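Local coordinates for ankyrin repeat family protein (Enterococcus faecalis, PDB 3HRA), which is of unknown function but, as an ankyrin repeat protein, probably serves as a scaffold that binds other proteins, at residues A[88-91]-A[92-96]; A[28-31]-A[32-36]. All blocks are in the same frame, centred on the assembly; numbering follows the deposited sequence.

Interaction 1 of 2, residues A[88-91]-A[92-96]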
loop_
_atom_site.group_PDB
_atom_site.type_symbol
_atom_site.label_atom_id
_atom_site.label_comp_id
_atom_site.label_asym_id
_atom_site.label_seq_id
_atom_site.Cartn_x
_atom_site.Cartn_y
_atom_site.Cartn_z
ATOM N N LEU A 88 3.766 4.046 -6.499
ATOM C CA LEU A 88 2.946 4.739 -5.510
ATOM C C LEU A 88 3.068 6.248 -5.649
ATOM O O LEU A 88 2.061 6.960 -5.642
ATOM C CB LEU A 88 3.334 4.322 -4.087
ATOM C CG LEU A 88 2.533 4.986 -2.974
ATOM C CD1 LEU A 88 1.043 4.679 -3.120
ATOM C CD2 LEU A 88 3.058 4.530 -1.603
ATOM N N ALA A 89 4.299 6.734 -5.754
ATOM C CA ALA A 89 4.519 8.162 -5.972
ATOM C C ALA A 89 3.762 8.664 -7.214
ATOM O O ALA A 89 3.157 9.747 -7.198
ATOM C CB ALA A 89 6.009 8.452 -6.086
ATOM N N TYR A 90 3.804 7.880 -8.292
ATOM C CA TYR A 90 3.104 8.245 -9.510
ATOM C C TYR A 90 1.590 8.284 -9.286
ATOM O O TYR A 90 0.909 9.226 -9.720
ATOM C CB TYR A 90 3.466 7.297 -10.655
ATOM C CG TYR A 90 3.214 7.879 -12.020
ATOM C CD1 TYR A 90 4.115 8.773 -12.588
ATOM C CD2 TYR A 90 2.068 7.540 -12.743
ATOM C CE1 TYR A 90 3.894 9.305 -13.852
ATOM C CE2 TYR A 90 1.836 8.063 -13.997
ATOM C CZ TYR A 90 2.745 8.949 -14.544
ATOM O OH TYR A 90 2.514 9.469 -15.796
ATOM N N MET A 91 1.071 7.262 -8.610
ATOM C CA MET A 91 -0.356 7.205 -8.304
ATOM C C MET A 91 -0.804 8.413 -7.496
ATOM O O MET A 91 -1.850 8.984 -7.769
ATOM C CB MET A 91 -0.695 5.937 -7.544
ATOM C CG MET A 91 -0.584 4.670 -8.373
ATOM S SD MET A 91 -0.871 3.235 -7.325
ATOM C CE MET A 91 -1.058 1.919 -8.532
ATOM N N LEU A 92 -0.014 8.791 -6.499
ATOM C CA LEU A 92 -0.353 9.943 -5.646
ATOM C C LEU A 92 -0.349 11.274 -6.416
ATOM O O LEU A 92 -0.968 12.249 -5.985
ATOM C CB LEU A 92 0.598 10.020 -4.451
ATOM C CG LEU A 92 0.418 8.876 -3.445
ATOM C CD1 LEU A 92 1.513 8.879 -2.376
ATOM C CD2 LEU A 92 -0.969 8.959 -2.821
ATOM N N LYS A 93 0.343 11.314 -7.555
ATOM C CA LYS A 93 0.369 12.518 -8.392
ATOM C C LYS A 93 -0.626 12.493 -9.552
ATOM O O LYS A 93 -1.088 13.547 -9.994
ATOM C CB LYS A 93 1.762 12.736 -8.992
ATOM C CG LYS A 93 2.872 13.023 -7.995
ATOM C CD LYS A 93 4.209 13.148 -8.747
ATOM C CE LYS A 93 5.392 12.821 -7.838
ATOM N NZ LYS A 93 6.648 12.539 -8.607
ATOM N N HIS A 94 -0.919 11.306 -10.082
ATOM C CA HIS A 94 -1.671 11.216 -11.340
ATOM C C HIS A 94 -2.998 10.472 -11.275
ATOM O O HIS A 94 -3.633 10.226 -12.301
ATOM C CB HIS A 94 -0.796 10.614 -12.441
ATOM C CG HIS A 94 0.359 11.477 -12.812
ATOM N ND1 HIS A 94 1.625 11.306 -12.287
ATOM C CD2 HIS A 94 0.439 12.549 -13.633
ATOM C CE1 HIS A 94 2.435 12.217 -12.789
ATOM N NE2 HIS A 94 1.736 12.987 -13.610
ATOM N N ALA A 95 -3.410 10.110 -10.070
ATOM C CA ALA A 95 -4.668 9.403 -9.889
ATOM C C ALA A 95 -5.272 9.764 -8.539
ATOM O O ALA A 95 -4.671 10.504 -7.753
ATOM C CB ALA A 95 -4.448 7.897 -10.011
ATOM N N THR A 96 -6.464 9.245 -8.265
ATOM C CA THR A 96 -7.183 9.608 -7.045
ATOM C C THR A 96 -7.519 8.339 -6.273
ATOM O O THR A 96 -8.408 7.588 -6.657
ATOM C CB THR A 96 -8.505 10.380 -7.347
ATOM O OG1 THR A 96 -8.224 11.572 -8.090
ATOM C CG2 THR A 96 -9.235 10.750 -6.036
#
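The rings of Tyr90 and His94 lie against each other one turn apart on helix 85-94 of the ankyrin repeat stack, close to where the helix ends. They form an offset stack with centroids 4.0 Å apart and planes inclined by 27°. His94 ND1 sits over the centre of the tyrosine ring, 3.4 Å from Tyr90 CE1, whereas Tyr90 CZ lies over the histidine face but displaced toward its rim. The tyrosine ring reaches this place because its CG is anti to the backbone N (chi1 -158°), leaning the ring toward the C-terminal end of the helix. Its hydroxyl extends beyond the stack to Asp60 OD1, and the ring also touches Lys56 and Ile59, so the stacked tyrosine is held by helix 52-60.

Apolar packing covers another side of the helix. Leu88 CG meets Leu92 CD1 at 4.1 Å, the two side chains running at a slant to one another, and Leu88 continues onto Leu124 and Leu125 of helix 119-128. Met91 reaches helix 75-81 at Pro75 and Ala79, and Ile65 in the loop before it.

Backbone bonds show the helix running out. Leu92 N donates to Leu88 O at 2.9 Å with an N-H...O angle of 161°, but the bond from Lys93 N to Ala89 O is weak and long. His94 N to Tyr90 O (2.8 Å) and Ala95 N to Met91 O (3.0 Å) close the last turns before Ala95 leaves helical geometry. Tyr90 O accepts further weak bonds from Lys93 N and from the histidine side chain, whose ND1 stands 3.4 Å from that oxygen.

Interaction 2 of 2, residues A[28-31]-A[32-36]; sequences TTYQ and VDEVD
Tyr30 CG is set anti to its own amide nitrogen (chi1 -156°), while Glu34 places CG between its N and carbonyl carbon (chi1 59°) and then extends; together these torsions bring the phenol and the carboxylate to the same spot. Tyr30 OH lies 2.7 Å from Glu34 OE1 in a weak hydrogen bond, with ring and carboxylate planes 57° apart. The stronger partners are Leu9 N for the phenol oxygen and Leu10 N for Glu34 OE2, both at the start of helix 8-14; Glu34 OE1 also accepts from Gly7 N, just ahead of it. The carboxylate thus collects amides at a helix N terminus, a setting that would be expected to stabilise its negative charge. A water donates to Glu34 OE1 and to Gln31 O, each at 2.6 Å, and bridges the side chain to the backbone.

Residues 31 to 34 form a type I beta turn within the long loop of the ankyrin fold that joins helix 18-25 to helix 42-49. Val32, inside this turn, packs on Leu9 and Leu25 of helices 8-14 and 18-25. The side chain of solvent-exposed Gln31 curls its amide back over the turn. Asp33 N donates to Gln31 OE1 at 3.1 Å, approaching from above the carbonyl plane, while Asp33 OD2 accepts from Asp64 N.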
loop_
_atom_site.group_PDB
_atom_site.type_symbol
_atom_site.label_atom_id
_atom_site.label_comp_id
_atom_site.label_asym_id
_atom_site.label_seq_id
_atom_site.Cartn_x
_atom_site.Cartn_y
_atom_site.Cartn_z
ATOM N N THR A 28 -7.297 3.846 -29.187
ATOM C CA THR A 28 -8.080 4.728 -28.318
ATOM C C THR A 28 -9.371 4.084 -27.826
ATOM O O THR A 28 -9.995 4.591 -26.902
ATOM C CB THR A 28 -8.451 6.052 -29.036
ATOM O OG1 THR A 28 -9.240 5.767 -30.197
ATOM C CG2 THR A 28 -7.202 6.795 -29.463
ATOM N N THR A 29 -9.771 2.990 -28.473
ATOM C CA THR A 29 -11.001 2.277 -28.128
ATOM C C THR A 29 -10.756 1.184 -27.092
ATOM O O THR A 29 -11.710 0.625 -26.553
ATOM C CB THR A 29 -11.679 1.636 -29.377
ATOM O OG1 THR A 29 -10.921 0.506 -29.841
ATOM C CG2 THR A 29 -11.813 2.651 -30.517
ATOM N N TYR A 30 -9.489 0.877 -26.807
ATOM C CA TYR A 30 -9.185 -0.257 -25.920
ATOM C C TYR A 30 -9.664 -0.053 -24.465
ATOM O O TYR A 30 -9.409 0.981 -23.847
ATOM C CB TYR A 30 -7.684 -0.626 -25.942
ATOM C CG TYR A 30 -7.454 -2.069 -25.549
ATOM C CD1 TYR A 30 -7.329 -3.054 -26.520
ATOM C CD2 TYR A 30 -7.408 -2.456 -24.208
ATOM C CE1 TYR A 30 -7.131 -4.377 -26.173
ATOM C CE2 TYR A 30 -7.230 -3.780 -23.853
ATOM C CZ TYR A 30 -7.093 -4.733 -24.839
ATOM O OH TYR A 30 -6.914 -6.059 -24.504
ATOM N N GLN A 31 -10.359 -1.053 -23.925
ATOM C CA GLN A 31 -10.807 -1.015 -22.538
ATOM C C GLN A 31 -9.660 -1.512 -21.652
ATOM O O GLN A 31 -9.382 -2.717 -21.593
ATOM C CB GLN A 31 -12.028 -1.922 -22.363
ATOM C CG GLN A 31 -13.024 -1.427 -21.316
ATOM C CD GLN A 31 -12.651 -1.805 -19.897
ATOM O OE1 GLN A 31 -11.996 -1.024 -19.174
ATOM N NE2 GLN A 31 -13.070 -3.010 -19.477
ATOM N N VAL A 32 -8.995 -0.590 -20.957
ATOM C CA VAL A 32 -7.729 -0.940 -20.298
ATOM C C VAL A 32 -7.898 -1.779 -19.024
ATOM O O VAL A 32 -6.946 -2.393 -18.538
ATOM C CB VAL A 32 -6.880 0.316 -19.971
ATOM C CG1 VAL A 32 -6.567 1.097 -21.253
ATOM C CG2 VAL A 32 -7.593 1.211 -18.954
ATOM N N ASP A 33 -9.098 -1.769 -18.466
ATOM C CA ASP A 33 -9.325 -2.465 -17.206
ATOM C C ASP A 33 -10.026 -3.823 -17.355
ATOM O O ASP A 33 -10.798 -4.226 -16.496
ATOM C CB ASP A 33 -10.079 -1.573 -16.226
ATOM C CG ASP A 33 -9.172 -0.535 -15.567
ATOM O OD1 ASP A 33 -7.969 -0.792 -15.388
ATOM O OD2 ASP A 33 -9.673 0.541 -15.228
ATOM N N GLU A 34 -9.735 -4.537 -18.431
ATOM C CA GLU A 34 -10.161 -5.929 -18.545
ATOM C C GLU A 34 -9.572 -6.730 -17.384
ATOM O O GLU A 34 -8.528 -6.355 -16.843
ATOM C CB GLU A 34 -9.692 -6.513 -19.878
ATOM C CG GLU A 34 -8.187 -6.468 -20.069
ATOM C CD GLU A 34 -7.767 -6.924 -21.467
ATOM O OE1 GLU A 34 -8.534 -6.725 -22.437
ATOM O OE2 GLU A 34 -6.666 -7.489 -21.602
ATOM N N VAL A 35 -10.234 -7.826 -17.000
ATOM C CA VAL A 35 -9.770 -8.608 -15.861
ATOM C C VAL A 35 -9.520 -10.097 -16.162
ATOM O O VAL A 35 -10.142 -10.687 -17.061
ATOM C CB VAL A 35 -10.711 -8.460 -14.626
ATOM C CG1 VAL A 35 -10.642 -7.042 -14.047
ATOM C CG2 VAL A 35 -12.130 -8.833 -14.986
ATOM N N ASP A 36 -8.588 -10.678 -15.409
ATOM C CA ASP A 36 -8.296 -12.103 -15.488
ATOM C C ASP A 36 -9.106 -12.908 -14.470
ATOM O O ASP A 36 -10.000 -12.372 -13.816
ATOM C CB ASP A 36 -6.780 -12.369 -15.339
ATOM C CG ASP A 36 -6.239 -12.086 -13.943
ATOM O OD1 ASP A 36 -6.999 -11.928 -12.952
ATOM O OD2 ASP A 36 -5.000 -12.051 -13.821
HETATM O O HOH W 1 -10.149 -4.794 -23.037
#

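Starting at the N terminus, the chain forms helices 8-14 and 18-25 and then enters interaction 2, whose tyrosine and glutamate side chains tie the loop back to the start of helix 8-14; the same loop also touches the later loop at residues 61-64. After helices 42-49, 52-60 and 75-81 the chain reaches interaction 1, at the C-terminal end of helix 85-94. The two contacts lie in series, neither nested nor crossed, with centres about 20 Å apart and no direct touch. Interaction 2 ties together helices 8-14 and 18-25 and the approach to helix 42-49; interaction 1 joins helix 85-94 to helices 52-60, 75-81 and 119-128.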